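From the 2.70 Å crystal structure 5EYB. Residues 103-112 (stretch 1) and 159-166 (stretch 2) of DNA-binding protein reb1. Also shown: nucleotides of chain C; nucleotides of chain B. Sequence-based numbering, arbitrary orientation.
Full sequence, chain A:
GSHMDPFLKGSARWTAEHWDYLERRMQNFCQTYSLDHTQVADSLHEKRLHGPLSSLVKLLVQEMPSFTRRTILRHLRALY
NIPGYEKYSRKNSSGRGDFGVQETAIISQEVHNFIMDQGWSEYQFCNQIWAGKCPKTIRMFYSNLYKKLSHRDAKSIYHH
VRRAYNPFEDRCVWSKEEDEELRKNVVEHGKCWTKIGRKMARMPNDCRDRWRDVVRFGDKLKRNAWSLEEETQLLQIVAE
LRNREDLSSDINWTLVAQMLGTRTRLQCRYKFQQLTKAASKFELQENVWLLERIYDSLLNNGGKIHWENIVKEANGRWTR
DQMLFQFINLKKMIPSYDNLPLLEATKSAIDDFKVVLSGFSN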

# COMPACT_ATOMS: atom_id res chain seq x y z
N GLU A 103 13.07 12.94 14.88
CA GLU A 103 12.86 14.07 13.98
C GLU A 103 11.54 14.75 14.27
O GLU A 103 11.46 15.97 14.36
CB GLU A 103 12.91 13.61 12.52
CG GLU A 103 14.19 12.90 12.15
CD GLU A 103 14.29 12.62 10.68
OE1 GLU A 103 14.55 13.57 9.92
OE2 GLU A 103 14.10 11.45 10.28
N THR A 104 10.49 13.94 14.43
CA THR A 104 9.17 14.46 14.76
C THR A 104 9.17 15.11 16.14
O THR A 104 8.42 16.05 16.39
CB THR A 104 8.11 13.35 14.71
OG1 THR A 104 8.39 12.39 15.73
CG2 THR A 104 8.12 12.67 13.35
N ALA A 105 10.01 14.60 17.03
CA ALA A 105 10.11 15.14 18.37
C ALA A 105 10.74 16.53 18.34
O ALA A 105 10.31 17.45 19.04
CB ALA A 105 10.91 14.21 19.27
N ILE A 106 11.77 16.68 17.50
CA ILE A 106 12.43 17.97 17.30
C ILE A 106 11.47 18.98 16.69
O ILE A 106 11.43 20.14 17.11
CB ILE A 106 13.67 17.83 16.40
CG1 ILE A 106 14.75 17.00 17.10
CG2 ILE A 106 14.23 19.20 16.03
CD1 ILE A 106 16.00 16.81 16.26
N ILE A 107 10.70 18.54 15.70
CA ILE A 107 9.72 19.40 15.05
C ILE A 107 8.68 19.85 16.06
O ILE A 107 8.39 21.04 16.18
CB ILE A 107 9.03 18.70 13.87
CG1 ILE A 107 10.04 18.36 12.78
CG2 ILE A 107 7.92 19.58 13.31
CD1 ILE A 107 9.46 17.59 11.62
N SER A 108 8.13 18.88 16.78
CA SER A 108 7.11 19.15 17.80
C SER A 108 7.64 20.08 18.89
O SER A 108 6.88 20.85 19.47
CB SER A 108 6.62 17.84 18.41
OG SER A 108 5.59 18.07 19.36
N GLN A 109 8.94 20.00 19.17
CA GLN A 109 9.55 20.89 20.15
C GLN A 109 9.71 22.30 19.58
O GLN A 109 9.47 23.29 20.28
CB GLN A 109 10.91 20.35 20.60
N GLU A 110 10.11 22.39 18.32
CA GLU A 110 10.29 23.68 17.66
C GLU A 110 8.95 24.40 17.47
O GLU A 110 8.86 25.61 17.70
CB GLU A 110 10.98 23.51 16.31
CG GLU A 110 12.45 23.17 16.41
CD GLU A 110 13.27 24.32 16.96
OE1 GLU A 110 13.31 25.39 16.31
OE2 GLU A 110 13.87 24.16 18.04
N VAL A 111 7.94 23.66 17.05
CA VAL A 111 6.61 24.23 16.85
C VAL A 111 6.03 24.71 18.17
O VAL A 111 5.45 25.80 18.25
CB VAL A 111 5.63 23.22 16.21
CG1 VAL A 111 4.21 23.77 16.21
CG2 VAL A 111 6.08 22.88 14.80
N HIS A 112 6.19 23.90 19.22
CA HIS A 112 5.71 24.27 20.55
C HIS A 112 6.45 25.50 21.07
O HIS A 112 5.86 26.33 21.75
CB HIS A 112 5.86 23.10 21.52
N HIS A 159 7.40 19.98 3.40
CA HIS A 159 6.19 19.23 3.07
C HIS A 159 5.62 18.54 4.29
O HIS A 159 4.41 18.52 4.50
CB HIS A 159 6.47 18.19 1.99
CG HIS A 159 6.61 18.76 0.61
ND1 HIS A 159 5.77 19.75 0.13
CD2 HIS A 159 7.47 18.47 -0.39
CE1 HIS A 159 6.12 20.05 -1.11
NE2 HIS A 159 7.15 19.29 -1.45
N HIS A 160 6.51 17.96 5.10
CA HIS A 160 6.12 17.24 6.30
C HIS A 160 5.34 18.12 7.26
O HIS A 160 4.26 17.74 7.73
CB HIS A 160 7.36 16.69 7.00
CG HIS A 160 7.06 15.99 8.29
ND1 HIS A 160 6.79 14.64 8.35
CD2 HIS A 160 6.97 16.45 9.56
CE1 HIS A 160 6.55 14.30 9.61
NE2 HIS A 160 6.66 15.38 10.36
N VAL A 161 5.88 19.30 7.56
CA VAL A 161 5.26 20.22 8.50
C VAL A 161 3.86 20.62 8.05
O VAL A 161 2.92 20.63 8.86
CB VAL A 161 6.12 21.49 8.68
CG1 VAL A 161 5.36 22.56 9.46
CG2 VAL A 161 7.43 21.16 9.37
N ARG A 162 3.72 20.93 6.77
CA ARG A 162 2.43 21.33 6.21
C ARG A 162 1.39 20.22 6.35
O ARG A 162 0.25 20.48 6.74
CB ARG A 162 2.58 21.73 4.74
CG ARG A 162 3.23 23.08 4.55
CD ARG A 162 3.74 23.27 3.14
NE ARG A 162 2.69 23.18 2.13
CZ ARG A 162 1.85 24.17 1.83
NH1 ARG A 162 1.91 25.32 2.48
NH2 ARG A 162 0.93 23.99 0.89
N ARG A 163 1.79 18.99 6.05
CA ARG A 163 0.89 17.85 6.14
C ARG A 163 0.54 17.57 7.60
O ARG A 163 -0.61 17.24 7.91
CB ARG A 163 1.52 16.62 5.49
CG ARG A 163 0.55 15.47 5.29
CD ARG A 163 1.07 14.45 4.28
NE ARG A 163 1.02 14.94 2.90
CZ ARG A 163 2.06 15.43 2.24
NH1 ARG A 163 3.25 15.50 2.83
NH2 ARG A 163 1.92 15.86 0.99
N ALA A 164 1.52 17.72 8.49
CA ALA A 164 1.33 17.41 9.90
C ALA A 164 0.60 18.52 10.64
O ALA A 164 -0.06 18.28 11.64
CB ALA A 164 2.67 17.14 10.56
N TYR A 165 0.73 19.75 10.14
CA TYR A 165 0.07 20.90 10.74
C TYR A 165 -0.80 21.61 9.73
O TYR A 165 -0.34 22.48 9.00
CB TYR A 165 1.11 21.86 11.33
CG TYR A 165 1.95 21.24 12.42
CD1 TYR A 165 3.12 20.57 12.12
CD2 TYR A 165 1.56 21.32 13.75
CE1 TYR A 165 3.89 19.99 13.11
CE2 TYR A 165 2.33 20.75 14.75
CZ TYR A 165 3.49 20.08 14.43
OH TYR A 165 4.25 19.51 15.42
N ASN A 166 -2.07 21.23 9.70
CA ASN A 166 -3.03 21.79 8.75
C ASN A 166 -4.30 22.22 9.47
O ASN A 166 -4.62 21.69 10.53
CB ASN A 166 -3.33 20.77 7.65
CG ASN A 166 -3.91 19.48 8.20
OD1 ASN A 166 -5.13 19.33 8.31
ND2 ASN A 166 -3.04 18.55 8.56
P DC C 16 5.39 12.52 5.65
OP1 DC C 16 6.35 12.61 6.77
OP2 DC C 16 4.55 13.69 5.31
O5' DC C 16 6.19 12.12 4.34
C5' DC C 16 6.92 10.91 4.30
C4' DC C 16 7.53 10.72 2.93
O4' DC C 16 6.47 10.49 1.96
C3' DC C 16 8.31 11.94 2.42
O3' DC C 16 9.56 11.54 1.89
C2' DC C 16 7.42 12.52 1.34
C1' DC C 16 6.71 11.28 0.82
N1 DC C 16 5.42 11.60 0.18
C2 DC C 16 5.24 11.34 -1.18
O2 DC C 16 6.17 10.83 -1.81
N3 DC C 16 4.06 11.66 -1.75
C4 DC C 16 3.09 12.21 -1.02
N4 DC C 16 1.93 12.50 -1.63
C5 DC C 16 3.25 12.49 0.36
C6 DC C 16 4.43 12.18 0.92
P DT C 18 13.26 13.16 -4.84
OP1 DT C 18 14.33 12.27 -5.34
OP2 DT C 18 13.60 14.30 -3.96
O5' DT C 18 12.47 13.69 -6.11
C5' DT C 18 11.85 12.77 -6.99
C4' DT C 18 11.09 13.49 -8.08
O4' DT C 18 9.92 14.14 -7.51
C3' DT C 18 11.88 14.57 -8.81
O3' DT C 18 11.73 14.38 -10.21
C2' DT C 18 11.24 15.88 -8.33
C1' DT C 18 9.82 15.45 -8.01
N1 DT C 18 9.15 16.27 -6.96
C2 DT C 18 7.91 16.81 -7.22
O2 DT C 18 7.32 16.68 -8.28
N3 DT C 18 7.38 17.53 -6.19
C4 DT C 18 7.94 17.75 -4.95
O4 DT C 18 7.37 18.41 -4.08
C5 DT C 18 9.24 17.15 -4.73
C7 DT C 18 9.94 17.33 -3.42
C6 DT C 18 9.77 16.45 -5.74
P DT B 9 -0.50 27.50 -2.36
OP1 DT B 9 -1.64 28.42 -2.57
OP2 DT B 9 -0.37 26.78 -1.07
O5' DT B 9 -0.49 26.43 -3.56
C5' DT B 9 -0.45 26.89 -4.90
C4' DT B 9 -0.25 25.74 -5.88
O4' DT B 9 1.11 25.26 -5.80
C3' DT B 9 -1.16 24.52 -5.66
O3' DT B 9 -1.92 24.28 -6.84
C2' DT B 9 -0.17 23.37 -5.37
C1' DT B 9 1.11 23.88 -6.02
N1 DT B 9 2.37 23.30 -5.44
C2 DT B 9 3.26 22.66 -6.27
O2 DT B 9 3.08 22.52 -7.46
N3 DT B 9 4.37 22.17 -5.64
C4 DT B 9 4.69 22.26 -4.30
O4 DT B 9 5.72 21.79 -3.84
C5 DT B 9 3.72 22.94 -3.48
C7 DT B 9 3.95 23.10 -2.01
C6 DT B 9 2.61 23.43 -4.08

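Helices that present one side to DNA are commonly steadied by apolar packing on another, and reb1, a DNA-binding protein, offers a compact example. Ile107 lies at the centre of the contact, its CA-to-CB bond pointing toward the second stretch. Ile107 CG2 lies 4.3 Å from Val161 CG2 and 4.1 Å from Tyr165 CE1, so one methyl meets both residues. One helical turn later, Val111 sets CG2 over one face of the Tyr165 ring, 4.2 Å from the centroid and 28° off the ring normal, a CH-pi contact in which the methyl meets the aromatic pi cloud. Tyr165 is the first residue to leave helical geometry, yet Tyr165 N still donates a hydrogen bond to Val161 O (2.7 Å), and its ring carries the contact beyond the helix end. Tyr165 OH lies 3.7 Å from Ser108 CA, a packing contact.

No hydrogen bond crosses between the stretches; packing contacts, most of them apolar, join them, with the helix axes inclined at 68°. At the polar edge, His160 meets both protein and DNA. His160 CD2 lies 3.4 Å from Ile107 CD1, and His160 NE2 4.3 Å from Thr104 CG2, while His160 ND1 donates a 2.6 Å hydrogen bond to OP1 of DC16 in chain C. The same imidazole thus touches the hydrophobic centre and holds one phosphate oxygen of DC16, linking the packing directly to DNA.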